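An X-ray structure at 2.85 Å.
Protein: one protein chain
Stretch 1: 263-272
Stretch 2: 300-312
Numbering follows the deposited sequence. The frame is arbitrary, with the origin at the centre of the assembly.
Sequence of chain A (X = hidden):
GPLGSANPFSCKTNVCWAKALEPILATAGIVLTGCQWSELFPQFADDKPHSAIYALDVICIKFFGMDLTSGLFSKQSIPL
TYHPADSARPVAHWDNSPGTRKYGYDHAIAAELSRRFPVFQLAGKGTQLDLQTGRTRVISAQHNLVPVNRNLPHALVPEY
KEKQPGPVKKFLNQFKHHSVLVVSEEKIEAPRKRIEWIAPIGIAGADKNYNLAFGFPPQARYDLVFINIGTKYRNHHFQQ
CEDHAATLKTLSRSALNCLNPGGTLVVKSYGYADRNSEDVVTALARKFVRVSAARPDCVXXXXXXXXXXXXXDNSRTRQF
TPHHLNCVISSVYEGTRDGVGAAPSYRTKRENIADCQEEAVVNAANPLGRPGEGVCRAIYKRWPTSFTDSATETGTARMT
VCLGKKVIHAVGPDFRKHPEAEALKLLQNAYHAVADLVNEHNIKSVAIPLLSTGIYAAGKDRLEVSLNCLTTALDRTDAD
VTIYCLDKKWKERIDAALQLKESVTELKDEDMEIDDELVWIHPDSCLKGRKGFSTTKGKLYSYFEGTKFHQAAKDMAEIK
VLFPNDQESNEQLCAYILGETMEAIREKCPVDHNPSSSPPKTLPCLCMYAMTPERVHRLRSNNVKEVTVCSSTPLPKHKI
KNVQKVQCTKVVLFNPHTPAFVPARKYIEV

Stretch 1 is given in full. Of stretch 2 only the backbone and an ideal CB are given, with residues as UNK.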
# COMPACT_ATOMS: atom_id res chain seq x y z
N GLY A 263 15.21 -12.00 8.99
CA GLY A 263 14.40 -12.04 10.19
C GLY A 263 12.95 -11.64 9.97
O GLY A 263 12.57 -11.22 8.88
N THR A 264 12.15 -11.80 11.01
CA THR A 264 10.72 -11.51 10.94
C THR A 264 10.30 -10.55 12.05
O THR A 264 10.70 -10.70 13.21
CB THR A 264 9.90 -12.81 11.03
OG1 THR A 264 10.01 -13.52 9.79
CG2 THR A 264 8.43 -12.51 11.31
N LEU A 265 9.50 -9.56 11.68
CA LEU A 265 8.95 -8.59 12.61
C LEU A 265 7.44 -8.68 12.66
O LEU A 265 6.77 -8.46 11.67
CB LEU A 265 9.36 -7.18 12.18
CG LEU A 265 8.71 -6.03 12.94
CD1 LEU A 265 9.18 -5.96 14.37
CD2 LEU A 265 9.02 -4.74 12.23
N VAL A 266 6.90 -9.04 13.82
CA VAL A 266 5.46 -9.01 14.05
C VAL A 266 5.15 -7.78 14.88
O VAL A 266 5.75 -7.58 15.91
CB VAL A 266 5.02 -10.28 14.81
CG1 VAL A 266 3.54 -10.21 15.20
CG2 VAL A 266 5.30 -11.53 13.98
N VAL A 267 4.26 -6.91 14.41
CA VAL A 267 3.96 -5.68 15.13
C VAL A 267 2.47 -5.40 15.18
O VAL A 267 1.79 -5.40 14.16
CB VAL A 267 4.69 -4.46 14.51
CG1 VAL A 267 4.54 -4.45 12.99
CG2 VAL A 267 4.18 -3.15 15.11
N LYS A 268 1.96 -5.13 16.38
CA LYS A 268 0.54 -4.89 16.55
C LYS A 268 0.10 -3.58 15.89
O LYS A 268 0.75 -2.53 16.04
CB LYS A 268 0.18 -4.89 18.04
CG LYS A 268 -1.21 -4.36 18.31
CD LYS A 268 -1.55 -4.38 19.79
CE LYS A 268 -1.68 -5.79 20.34
NZ LYS A 268 -2.03 -5.77 21.79
N SER A 269 -1.00 -3.64 15.15
CA SER A 269 -1.57 -2.47 14.50
C SER A 269 -3.08 -2.57 14.49
O SER A 269 -3.66 -3.59 14.84
CB SER A 269 -1.08 -2.34 13.05
OG SER A 269 -1.80 -3.20 12.18
N TYR A 270 -3.70 -1.47 14.12
CA TYR A 270 -5.13 -1.39 13.85
C TYR A 270 -5.43 -1.39 12.34
O TYR A 270 -6.50 -1.01 11.90
CB TYR A 270 -5.73 -0.24 14.65
CG TYR A 270 -5.33 -0.41 16.10
CD1 TYR A 270 -6.13 -1.14 16.98
CD2 TYR A 270 -4.11 0.08 16.58
CE1 TYR A 270 -5.75 -1.33 18.30
CE2 TYR A 270 -3.73 -0.11 17.90
CZ TYR A 270 -4.55 -0.82 18.75
OH TYR A 270 -4.17 -1.02 20.06
N GLY A 271 -4.41 -1.74 11.55
CA GLY A 271 -4.47 -1.63 10.11
C GLY A 271 -3.70 -0.38 9.76
O GLY A 271 -3.08 0.22 10.64
N TYR A 272 -3.70 0.01 8.49
CA TYR A 272 -3.31 1.37 8.14
C TYR A 272 -4.46 2.06 7.42
O TYR A 272 -4.47 2.14 6.19
CB TYR A 272 -2.11 1.29 7.20
CG TYR A 272 -2.27 0.17 6.18
CD1 TYR A 272 -1.98 -1.15 6.51
CD2 TYR A 272 -2.74 0.43 4.90
CE1 TYR A 272 -2.15 -2.17 5.58
CE2 TYR A 272 -2.90 -0.57 3.97
CZ TYR A 272 -2.60 -1.87 4.31
OH TYR A 272 -2.77 -2.87 3.37
N UNK A 300 -6.83 -8.18 21.93
CA UNK A 300 -7.69 -7.65 22.99
C UNK A 300 -8.90 -6.88 22.46
O UNK A 300 -9.73 -6.42 23.23
CB UNK A 300 -6.87 -6.74 23.91
N UNK A 301 -8.98 -6.73 21.14
CA UNK A 301 -10.10 -6.01 20.55
C UNK A 301 -10.30 -6.42 19.10
O UNK A 301 -9.43 -7.05 18.50
CB UNK A 301 -9.88 -4.50 20.65
N UNK A 302 -11.43 -6.03 18.54
CA UNK A 302 -11.76 -6.43 17.18
C UNK A 302 -11.08 -5.56 16.12
O UNK A 302 -11.08 -5.90 14.94
CB UNK A 302 -13.28 -6.38 16.99
N UNK A 303 -10.50 -4.43 16.54
CA UNK A 303 -9.72 -3.59 15.64
C UNK A 303 -8.24 -3.97 15.61
O UNK A 303 -7.51 -3.54 14.71
CB UNK A 303 -9.87 -2.12 16.05
N UNK A 304 -7.78 -4.76 16.58
CA UNK A 304 -6.37 -5.15 16.63
C UNK A 304 -6.00 -6.10 15.49
O UNK A 304 -6.71 -7.05 15.19
CB UNK A 304 -6.05 -5.81 17.98
N UNK A 305 -4.88 -5.80 14.84
CA UNK A 305 -4.38 -6.58 13.72
C UNK A 305 -2.87 -6.67 13.84
O UNK A 305 -2.20 -5.64 13.89
CB UNK A 305 -4.79 -5.96 12.38
N UNK A 306 -2.33 -7.87 13.88
CA UNK A 306 -0.88 -8.02 13.86
C UNK A 306 -0.40 -8.06 12.42
O UNK A 306 -0.89 -8.85 11.61
CB UNK A 306 -0.45 -9.28 14.61
N UNK A 307 0.52 -7.16 12.09
CA UNK A 307 1.24 -7.17 10.82
C UNK A 307 2.50 -8.04 10.88
O UNK A 307 3.31 -7.93 11.80
CB UNK A 307 1.61 -5.74 10.42
N UNK A 308 2.64 -8.91 9.90
CA UNK A 308 3.78 -9.82 9.83
C UNK A 308 4.68 -9.52 8.63
O UNK A 308 4.33 -9.79 7.49
CB UNK A 308 3.29 -11.27 9.76
N UNK A 309 5.85 -8.95 8.90
CA UNK A 309 6.86 -8.70 7.88
C UNK A 309 7.90 -9.84 7.91
O UNK A 309 8.53 -10.07 8.93
CB UNK A 309 7.53 -7.34 8.10
N UNK A 310 8.08 -10.53 6.78
CA UNK A 310 8.91 -11.74 6.76
C UNK A 310 10.19 -11.56 5.95
O UNK A 310 10.15 -11.08 4.81
CB UNK A 310 8.11 -12.91 6.19
N UNK A 311 11.31 -12.01 6.52
CA UNK A 311 12.60 -11.99 5.83
C UNK A 311 13.12 -10.60 5.46
O UNK A 311 12.98 -10.16 4.32
CB UNK A 311 12.49 -12.83 4.55
N UNK A 312 13.70 -9.91 6.44
CA UNK A 312 14.23 -8.57 6.22
C UNK A 312 15.54 -8.62 5.46
O UNK A 312 16.52 -9.16 5.95
CB UNK A 312 14.42 -7.84 7.55

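Residues 263-269 and 305-310 are antiparallel strands, their axes at 150° and 4.4 Å apart at closest. Backbone pairing fixes the register, so each CB can be read against known neighbours.

Positions 300 to 302 lie beyond this pairing. At 300 the ideal CB is 5.4 Å from Lys268 NZ, and many side chains would fit; it is Ser300. At 301 and 302 the CB meets nothing of stretch 1 within 5.5 Å, leaving the choice open; these are Ser301 and Asn302.

At 303 CB points sideways, 4.0 Å from Tyr270 CD1, which suits a small or beta-branched residue. Thr303 places OG1 3.3 Å from Tyr270 CD1, at the ring edge; OG1 also accepts a hydrogen bond from Ser301 OG (3.2 Å).

Position 304 has its CB 5.0 Å from Lys268 CE and 4.5 Å from Tyr270 CE1. A lysine ammonium within reach favours Asp or Glu, though Gln or an aliphatic chain could also lie along the ring. Glu304 extends (chi2 t) so that OE2 forms a salt bridge with Lys268 NZ at 3.2 Å, while OE1 accepts from Ser300 N at 2.8 Å.

At 305 the ideal CB sits 3.6 Å from Ser269 O, on the face shared with Ser269; a flexible apolar chain would suit. Met305 starts there, but its end leads away. Its backbone does more: Met305 O accepts from Ser269 N (2.7 Å) and Ser269 OG (3.0 Å).

Position 306 turns to the Val266 and Lys268 face, its CB 4.1 Å from Val266 CG1. Aromatic or long aliphatic residues would fit. Tyr306 packs CD1 3.9 Å from Val266 CG1 and brings OH to 3.5 Å from Lys268 CE.

At 307 CB returns to the Val267 and Ser269 face, 3.8 Å from Val267 O and 4.6 Å from Ser269 OG; Leu, Ile, Val or Met are plausible. In Leu307, CB lies 4.1 Å from Val267 CG1 and CG 3.3 Å from Ser269 OG.

Position 308 faces Val266, CB 4.7 Å from its CG2, favouring an aliphatic residue. Ile308 CG1 approaches Val266 CG2 to 4.3 Å.

At 309 Leu265 and Val267 flank the site, inviting a large apolar group. Phe309 presents its ring edge to Val267, CE1 to CG1 3.6 Å.

At 310 CB is 4.1 Å from Thr264 OG1, compatible with polar or apolar chains; it is Arg310. Position 311 has positive phi (62°) and CB pointing away, so Gly or Asn would also suit; it is Gln311. At 312 CB points sideways, 4.1 Å from Gly263 O, allowing an aliphatic residue: Leu312, whose N donates to Gly263 O at 3.0 Å.

Stretch 2 300-312: SSNTEMYLIFRQL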
# COMPACT_ATOMS: atom_id res chain seq x y z
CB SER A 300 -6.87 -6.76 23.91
OG SER A 300 -5.71 -7.44 24.32
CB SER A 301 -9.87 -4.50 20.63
OG SER A 301 -8.93 -4.07 19.66
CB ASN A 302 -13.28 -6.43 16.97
CG ASN A 302 -13.91 -5.09 17.25
OD1 ASN A 302 -13.34 -4.25 17.94
ND2 ASN A 302 -15.13 -4.91 16.76
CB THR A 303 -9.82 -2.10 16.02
OG1 THR A 303 -9.34 -1.91 17.35
CG2 THR A 303 -11.26 -1.60 15.90
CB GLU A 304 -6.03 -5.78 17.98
CG GLU A 304 -5.74 -4.74 19.06
CD GLU A 304 -5.21 -5.34 20.34
OE1 GLU A 304 -5.11 -6.58 20.42
OE2 GLU A 304 -4.90 -4.56 21.28
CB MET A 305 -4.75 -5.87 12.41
CG MET A 305 -4.45 -6.65 11.15
SD MET A 305 -5.55 -8.05 10.93
CE MET A 305 -7.13 -7.22 10.72
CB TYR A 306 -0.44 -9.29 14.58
CG TYR A 306 -0.56 -9.26 16.09
CD1 TYR A 306 0.36 -8.58 16.88
CD2 TYR A 306 -1.60 -9.93 16.73
CE1 TYR A 306 0.24 -8.57 18.27
CE2 TYR A 306 -1.73 -9.93 18.10
CZ TYR A 306 -0.81 -9.25 18.88
OH TYR A 306 -0.96 -9.26 20.25
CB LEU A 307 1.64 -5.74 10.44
CG LEU A 307 0.49 -4.74 10.30
CD1 LEU A 307 1.04 -3.34 10.06
CD2 LEU A 307 -0.45 -5.14 9.18
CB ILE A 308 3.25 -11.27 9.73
CG1 ILE A 308 2.33 -11.55 10.92
CG2 ILE A 308 4.40 -12.26 9.69
CD1 ILE A 308 1.53 -12.82 10.80
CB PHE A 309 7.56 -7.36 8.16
CG PHE A 309 6.62 -6.20 8.24
CD1 PHE A 309 5.95 -5.90 9.42
CD2 PHE A 309 6.39 -5.38 7.14
CE1 PHE A 309 5.08 -4.82 9.50
CE2 PHE A 309 5.52 -4.30 7.22
CZ PHE A 309 4.86 -4.02 8.40
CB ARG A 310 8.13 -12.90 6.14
CG ARG A 310 6.96 -13.39 6.95
CD ARG A 310 6.29 -14.57 6.25
NE ARG A 310 5.03 -14.93 6.89
CZ ARG A 310 4.93 -15.57 8.04
NH1 ARG A 310 6.03 -15.94 8.70
NH2 ARG A 310 3.74 -15.85 8.55
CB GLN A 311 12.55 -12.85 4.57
CG GLN A 311 12.37 -14.32 4.84
CD GLN A 311 12.38 -15.12 3.56
OE1 GLN A 311 13.30 -15.89 3.30
NE2 GLN A 311 11.34 -14.94 2.74
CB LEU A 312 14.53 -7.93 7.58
CG LEU A 312 15.44 -6.70 7.60
CD1 LEU A 312 14.68 -5.47 7.16
CD2 LEU A 312 16.03 -6.50 8.98
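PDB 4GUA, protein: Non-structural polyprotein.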